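Local coordinates for variant surface glycoprotein MITat 1.13 (Trypanosoma brucei, PDB 6Z8H) that probably forms the dense coat on the surface of the parasite, whose periodic exchange for antigenically distinct relatives lets the trypanosome evade host immunity, at residues 76-79 and 80-83; 297-300 and 301-305; 339-342 and 343-346. All coordinates share one frame; numbering follows the deposited sequence.

Contact 1: 76-79 and 80-83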
loop_
_atom_site.group_PDB
_atom_site.type_symbol
_atom_site.label_atom_id
_atom_site.label_comp_id
_atom_site.label_asym_id
_atom_site.label_seq_id
_atom_site.Cartn_x
_atom_site.Cartn_y
_atom_site.Cartn_z
ATOM N N ALA A 76 14.713 32.218 22.444
ATOM C CA ALA A 76 15.037 33.513 21.853
ATOM C C ALA A 76 14.846 34.668 22.835
ATOM O O ALA A 76 14.160 34.554 23.858
ATOM C CB ALA A 76 14.158 33.752 20.630
ATOM N N VAL A 77 15.465 35.797 22.492
ATOM C CA VAL A 77 15.330 37.031 23.262
ATOM C C VAL A 77 13.930 37.599 23.040
ATOM O O VAL A 77 13.292 37.332 22.007
ATOM C CB VAL A 77 16.414 38.068 22.910
ATOM C CG1 VAL A 77 17.813 37.530 23.136
ATOM C CG2 VAL A 77 16.245 38.571 21.481
ATOM N N PRO A 78 13.429 38.434 23.955
ATOM C CA PRO A 78 12.020 38.853 23.862
ATOM C C PRO A 78 11.614 39.491 22.541
ATOM O O PRO A 78 10.485 39.274 22.101
ATOM C CB PRO A 78 11.876 39.842 25.030
ATOM C CG PRO A 78 12.836 39.332 26.037
ATOM C CD PRO A 78 14.024 38.796 25.252
ATOM N N THR A 79 12.463 40.335 21.943
ATOM C CA THR A 79 12.092 40.942 20.672
ATOM C C THR A 79 11.808 39.877 19.625
ATOM O O THR A 79 10.922 40.060 18.781
ATOM C CB THR A 79 13.173 41.909 20.181
ATOM O OG1 THR A 79 14.436 41.234 20.108
ATOM C CG2 THR A 79 13.265 43.106 21.108
ATOM N N MET A 80 12.548 38.755 19.662
ATOM C CA MET A 80 12.314 37.668 18.714
ATOM C C MET A 80 11.177 36.778 19.190
ATOM O O MET A 80 10.349 36.330 18.385
ATOM C CB MET A 80 13.592 36.848 18.525
ATOM C CG MET A 80 14.440 37.241 17.308
ATOM S SD MET A 80 13.590 37.238 15.708
ATOM C CE MET A 80 13.007 35.575 15.599
ATOM N N GLN A 81 11.109 36.525 20.500
ATOM C CA GLN A 81 10.012 35.719 21.011
ATOM C C GLN A 81 8.669 36.312 20.628
ATOM O O GLN A 81 7.719 35.578 20.328
ATOM C CB GLN A 81 10.074 35.619 22.524
ATOM C CG GLN A 81 11.199 34.846 23.102
ATOM C CD GLN A 81 11.166 34.885 24.623
ATOM O OE1 GLN A 81 11.328 35.949 25.224
ATOM N NE2 GLN A 81 10.921 33.750 25.245
ATOM N N ARG A 82 8.554 37.637 20.664
ATOM C CA ARG A 82 7.276 38.238 20.333
ATOM C C ARG A 82 6.904 37.996 18.872
ATOM O O ARG A 82 5.712 37.968 18.564
ATOM C CB ARG A 82 7.316 39.734 20.643
ATOM C CG ARG A 82 7.352 40.035 22.135
ATOM C CD ARG A 82 7.496 41.511 22.349
ATOM N NE ARG A 82 7.640 41.881 23.747
ATOM C CZ ARG A 82 6.625 42.010 24.594
ATOM N NH1 ARG A 82 5.383 41.763 24.199
ATOM N NH2 ARG A 82 6.849 42.373 25.840
ATOM N N LYS A 83 7.887 37.870 17.971
ATOM C CA LYS A 83 7.628 37.512 16.570
ATOM C C LYS A 83 7.260 36.036 16.413
ATOM O O LYS A 83 6.576 35.678 15.465
ATOM C CB LYS A 83 8.866 37.840 15.723
ATOM C CG LYS A 83 9.262 39.351 15.753
ATOM C CD LYS A 83 10.584 39.636 15.052
ATOM C CE LYS A 83 10.811 41.124 14.870
ATOM N NZ LYS A 83 12.063 41.389 14.094
#
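A76 meets M80 and Q81 where the chain leaves one long helix and starts the next. Its methyl CB points into the new turn and lies 3.8 Å from M80 CB, with Q81 CG slightly farther off; A76 O is 3.1 Å from Q81 CG. Q81 runs back along the turn: CG sits beside its own backbone N (chi1 -68°), the chain stays extended beyond it, and the side chain lies next to the P78 ring, both pointing the same way. Q81 OE1 lies 3.3 Å from P78 CA and also touches the ring carbons, where no hydrogen is available for a bond. The amide nitrogen reaches back further, and Q81 NE2 is hydrogen-bonded to the carbonyl of A73 in the preceding helix. This is a helical hairpin: helix 34-75 ends, A76 and V77 make the corner, and helix 78-129 returns, the two forming the long antiparallel pair of helices of A-type variant surface glycoproteins. V77 holds the N-cap position, and its carbonyl O receives Q81 N at 2.8 Å in a nearly straight bond (167°), plus a weak, bent one from M80 N. P78, in the first helical turn, has no N-H to offer, and its O accepts R82 N at 2.9 Å. The R82 side chain leaves extended from CG to NE, its CG passing 3.2 Å from P78 O, and carries the guanidinium toward A303 of helix 294-304. M80 instead is bent at chi2 and chi3, which turns its end away from 76-79. Around the corner, I383 of the second subunit packs on both Q81 and R82.

Contact 2: 297-300 and 301-305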
loop_
_atom_site.group_PDB
_atom_site.type_symbol
_atom_site.label_atom_id
_atom_site.label_comp_id
_atom_site.label_asym_id
_atom_site.label_seq_id
_atom_site.Cartn_x
_atom_site.Cartn_y
_atom_site.Cartn_z
ATOM N N LYS A 297 -3.803 36.459 14.489
ATOM C CA LYS A 297 -4.124 37.875 14.612
ATOM C C LYS A 297 -4.249 38.278 16.073
ATOM O O LYS A 297 -3.811 39.365 16.464
ATOM C CB LYS A 297 -5.413 38.172 13.866
ATOM C CG LYS A 297 -5.372 37.788 12.393
ATOM C CD LYS A 297 -6.720 37.978 11.745
ATOM C CE LYS A 297 -6.929 37.068 10.563
ATOM N NZ LYS A 297 -8.375 36.973 10.211
ATOM N N LEU A 298 -4.878 37.437 16.892
ATOM C CA LEU A 298 -5.000 37.761 18.312
ATOM C C LEU A 298 -3.646 37.841 19.016
ATOM O O LEU A 298 -3.431 38.730 19.840
ATOM C CB LEU A 298 -5.925 36.779 19.018
ATOM C CG LEU A 298 -6.079 36.929 20.525
ATOM C CD1 LEU A 298 -6.642 38.316 20.826
ATOM C CD2 LEU A 298 -6.978 35.832 21.042
ATOM N N MET A 299 -2.770 36.863 18.814
ATOM C CA MET A 299 -1.448 36.912 19.430
ATOM C C MET A 299 -0.572 38.032 18.873
ATOM O O MET A 299 0.311 38.507 19.590
ATOM C CB MET A 299 -0.801 35.520 19.401
ATOM C CG MET A 299 0.479 35.378 20.185
ATOM S SD MET A 299 0.368 35.872 21.917
ATOM C CE MET A 299 -0.654 34.604 22.638
ATOM N N VAL A 300 -0.803 38.495 17.642
ATOM C CA VAL A 300 -0.159 39.743 17.230
ATOM C C VAL A 300 -0.532 40.882 18.174
ATOM O O VAL A 300 0.328 41.663 18.603
ATOM C CB VAL A 300 -0.501 40.083 15.768
ATOM C CG1 VAL A 300 -0.067 41.494 15.471
ATOM C CG2 VAL A 300 0.174 39.095 14.826
ATOM N N ILE A 301 -1.816 40.983 18.525
ATOM C CA ILE A 301 -2.265 42.029 19.446
ATOM C C ILE A 301 -1.639 41.830 20.819
ATOM O O ILE A 301 -1.148 42.774 21.449
ATOM C CB ILE A 301 -3.798 42.011 19.531
ATOM C CG1 ILE A 301 -4.413 42.295 18.158
ATOM C CG2 ILE A 301 -4.277 43.051 20.564
ATOM C CD1 ILE A 301 -5.922 42.165 18.113
ATOM N N LYS A 302 -1.667 40.598 21.317
ATOM C CA LYS A 302 -1.205 40.347 22.674
ATOM C C LYS A 302 0.294 40.577 22.802
ATOM O O LYS A 302 0.757 41.157 23.794
ATOM C CB LYS A 302 -1.549 38.901 23.077
ATOM C CG LYS A 302 -3.050 38.627 23.252
ATOM C CD LYS A 302 -3.446 37.187 23.147
ATOM C CE LYS A 302 -3.374 36.451 24.377
ATOM N NZ LYS A 302 -4.154 37.043 25.509
ATOM N N ALA A 303 1.071 40.098 21.830
ATOM C CA ALA A 303 2.521 40.030 21.942
ATOM C C ALA A 303 3.232 41.178 21.248
ATOM O O ALA A 303 4.334 41.540 21.665
ATOM C CB ALA A 303 3.034 38.701 21.361
ATOM N N LEU A 304 2.658 41.733 20.173
ATOM C CA LEU A 304 3.323 42.772 19.401
ATOM C C LEU A 304 2.705 44.153 19.554
ATOM O O LEU A 304 3.342 45.127 19.148
ATOM C CB LEU A 304 3.382 42.391 17.918
ATOM C CG LEU A 304 4.297 41.205 17.599
ATOM C CD1 LEU A 304 4.112 40.715 16.151
ATOM C CD2 LEU A 304 5.752 41.563 17.843
ATOM N N LEU A 305 1.496 44.271 20.114
ATOM C CA LEU A 305 0.873 45.570 20.355
ATOM C C LEU A 305 0.697 45.853 21.843
ATOM O O LEU A 305 -0.081 46.741 22.213
ATOM C CB LEU A 305 -0.471 45.660 19.640
ATOM C CG LEU A 305 -0.395 45.648 18.121
ATOM C CD1 LEU A 305 -1.784 45.733 17.506
ATOM C CD2 LEU A 305 0.483 46.795 17.616
#
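Successive i to i+4 bonds join 297-300 to 301-305 over the last turns of helix 294-304, among them A303 N to M299 O at 2.9 Å and L304 N to V300 O at 2.8 Å; V300 O also takes a weak bond from L305 N. On one flank the K302 aliphatic chain lies against two neighbours. L298 CG touches K302 CD at 3.7 Å, the side chains crossing at a slant, and M299 CE meets K302 CE at 3.7 Å. M299 starts with CG anti to its backbone N (chi1 -171°); the bend at chi2 (54°) brings SD to 3.9 Å from A303 CB, and the bend at chi3 turns CE to K302. V300 and L304 pack more loosely, CG1 to CD1 at 4.3 Å, on a face met by P86 and R82 of helix 78-129 and by helix 318-329. L380 of the second subunit lies on K302 and A303. Bent at chi3 and chi4, K302 lets its methylenes serve the apolar packing while NZ is held by the carbonyls of P308 and A310 and by a salt bridge to E311, so its charge is probably well compensated despite burial.

Contact 3: 339-342 and 343-346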
loop_
_atom_site.group_PDB
_atom_site.type_symbol
_atom_site.label_atom_id
_atom_site.label_comp_id
_atom_site.label_asym_id
_atom_site.label_seq_id
_atom_site.Cartn_x
_atom_site.Cartn_y
_atom_site.Cartn_z
ATOM N N LYS A 339 13.475 35.972 6.161
ATOM C CA LYS A 339 14.012 36.562 7.386
ATOM C C LYS A 339 13.478 35.844 8.630
ATOM O O LYS A 339 14.258 35.362 9.461
ATOM C CB LYS A 339 13.708 38.068 7.453
ATOM C CG LYS A 339 14.308 38.857 6.309
ATOM C CD LYS A 339 15.777 39.207 6.539
ATOM C CE LYS A 339 16.035 40.681 6.206
ATOM N NZ LYS A 339 17.486 41.044 6.195
ATOM N N THR A 340 12.153 35.718 8.764
ATOM C CA THR A 340 11.618 35.218 10.031
ATOM C C THR A 340 12.092 33.795 10.299
ATOM O O THR A 340 12.572 33.484 11.385
ATOM C CB THR A 340 10.089 35.260 10.060
ATOM O OG1 THR A 340 9.623 36.493 9.515
ATOM C CG2 THR A 340 9.580 35.128 11.489
ATOM N N TRP A 341 11.930 32.905 9.328
ATOM C CA TRP A 341 12.356 31.527 9.540
ATOM C C TRP A 341 13.872 31.392 9.568
ATOM O O TRP A 341 14.400 30.484 10.224
ATOM C CB TRP A 341 11.714 30.595 8.505
ATOM C CG TRP A 341 10.419 30.050 9.020
ATOM C CD1 TRP A 341 9.163 30.479 8.715
ATOM C CD2 TRP A 341 10.266 29.027 10.005
ATOM N NE1 TRP A 341 8.233 29.768 9.443
ATOM C CE2 TRP A 341 8.886 28.854 10.228
ATOM C CE3 TRP A 341 11.161 28.223 10.701
ATOM C CZ2 TRP A 341 8.385 27.916 11.138
ATOM C CZ3 TRP A 341 10.663 27.295 11.595
ATOM C CH2 TRP A 341 9.289 27.132 11.788
ATOM N N LYS A 342 14.571 32.281 8.896
ATOM C CA LYS A 342 16.032 32.301 8.983
ATOM C C LYS A 342 16.394 32.682 10.426
ATOM O O LYS A 342 17.255 32.046 10.956
ATOM C CB LYS A 342 16.623 33.222 7.914
ATOM C CG LYS A 342 16.754 32.567 6.550
ATOM C CD LYS A 342 17.586 31.298 6.598
ATOM C CE LYS A 342 18.010 30.774 5.246
ATOM N NZ LYS A 342 18.454 29.360 5.305
ATOM N N ASP A 343 15.772 33.710 11.007
ATOM C CA ASP A 343 16.085 34.111 12.371
ATOM C C ASP A 343 15.710 33.011 13.364
ATOM O O ASP A 343 16.407 32.799 14.364
ATOM C CB ASP A 343 15.360 35.415 12.698
ATOM C CG ASP A 343 15.907 36.595 11.924
ATOM O OD1 ASP A 343 16.977 36.454 11.289
ATOM O OD2 ASP A 343 15.259 37.661 11.939
ATOM N N ILE A 344 14.592 32.317 13.120
ATOM C CA ILE A 344 14.210 31.199 13.984
ATOM C C ILE A 344 15.309 30.144 13.999
ATOM O O ILE A 344 15.720 29.660 15.059
ATOM C CB ILE A 344 12.861 30.604 13.537
ATOM C CG1 ILE A 344 11.715 31.558 13.875
ATOM C CG2 ILE A 344 12.617 29.242 14.187
ATOM C CD1 ILE A 344 10.394 31.168 13.229
ATOM N N GLY A 345 15.810 29.787 12.818
ATOM C CA GLY A 345 16.843 28.774 12.705
ATOM C C GLY A 345 18.188 29.168 13.280
ATOM O O GLY A 345 18.981 28.287 13.627
ATOM N N SER A 346 18.469 30.459 13.380
ATOM C CA SER A 346 19.723 30.950 13.935
ATOM C C SER A 346 19.661 31.125 15.449
ATOM O O SER A 346 20.652 31.529 16.066
ATOM C CB SER A 346 20.087 32.294 13.298
ATOM O OG SER A 346 19.213 33.310 13.741
#
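Two torsions on each side chain bring W341 and I344 together: the indole swings off its backbone at an unusual chi1 of -91°, with chi2 (100°) setting the plane of the ring, while I344 CG1 lies beside its own backbone N and an extended chi2 carries CD1 to the ring face. The end of the tryptophan thereby comes back over the next turn, although its CB sets out away from it. I344 CD1 sits over one face of the indole, 3.9 Å from the centroid of the six-membered ring and only 13° off its normal, a CH-pi contact. The other branch, I344 CG2, touches the benzene part of the ring at W341 CZ3, 3.8 Å away. The backbone bonds of the same turns are regular: D343 N reaches K339 O at 2.7 Å in a nearly straight bond, I344 N reaches T340 O at 2.9 Å, and G345 N reaches W341 O at 3.0 Å. S346 N makes weak bonds to K342 O and to D343 O. The S346 hydroxyl donates to D343 O at 2.9 Å; T347 OG1 also bonds that carbonyl, so several donors gather where the helical pattern stops. K339 O lies 3.2 Å from D343 CG, about equally far from both carboxylate oxygens, and K339 NZ, 6.9 Å from D343 OD1, is too distant for a salt bridge. Y336, five residues earlier, at the start of the helix, meets the indole edge-to-face. Through W341 and I344 the helix packs on A65, K68 and L69 of helix 34-75, and just beyond S346 the chain enters strand 348-351, which pairs antiparallel with 358-361.

All three contacts lie toward the same end of the elongated molecule, their centres about 35 to 43 Å from the centre of the chain. Contact 1, at the corner of the helical hairpin, touches both others. Toward contact 2, with centres about 13 Å apart, R82 NH1 lies 2.8 Å from A303 O, a probable hydrogen bond, and R82 O packs on L304 CG at 3.7 Å. Toward contact 3, with centres about 11 Å apart, M80 CE rests on D343 CB at 3.7 Å. Contacts 2 and 3 do not meet, their nearest atoms being about 9 Å apart. Contacts 1 and 2 both border the second subunit, whereas contact 3 is touched by no other chain of the assembly.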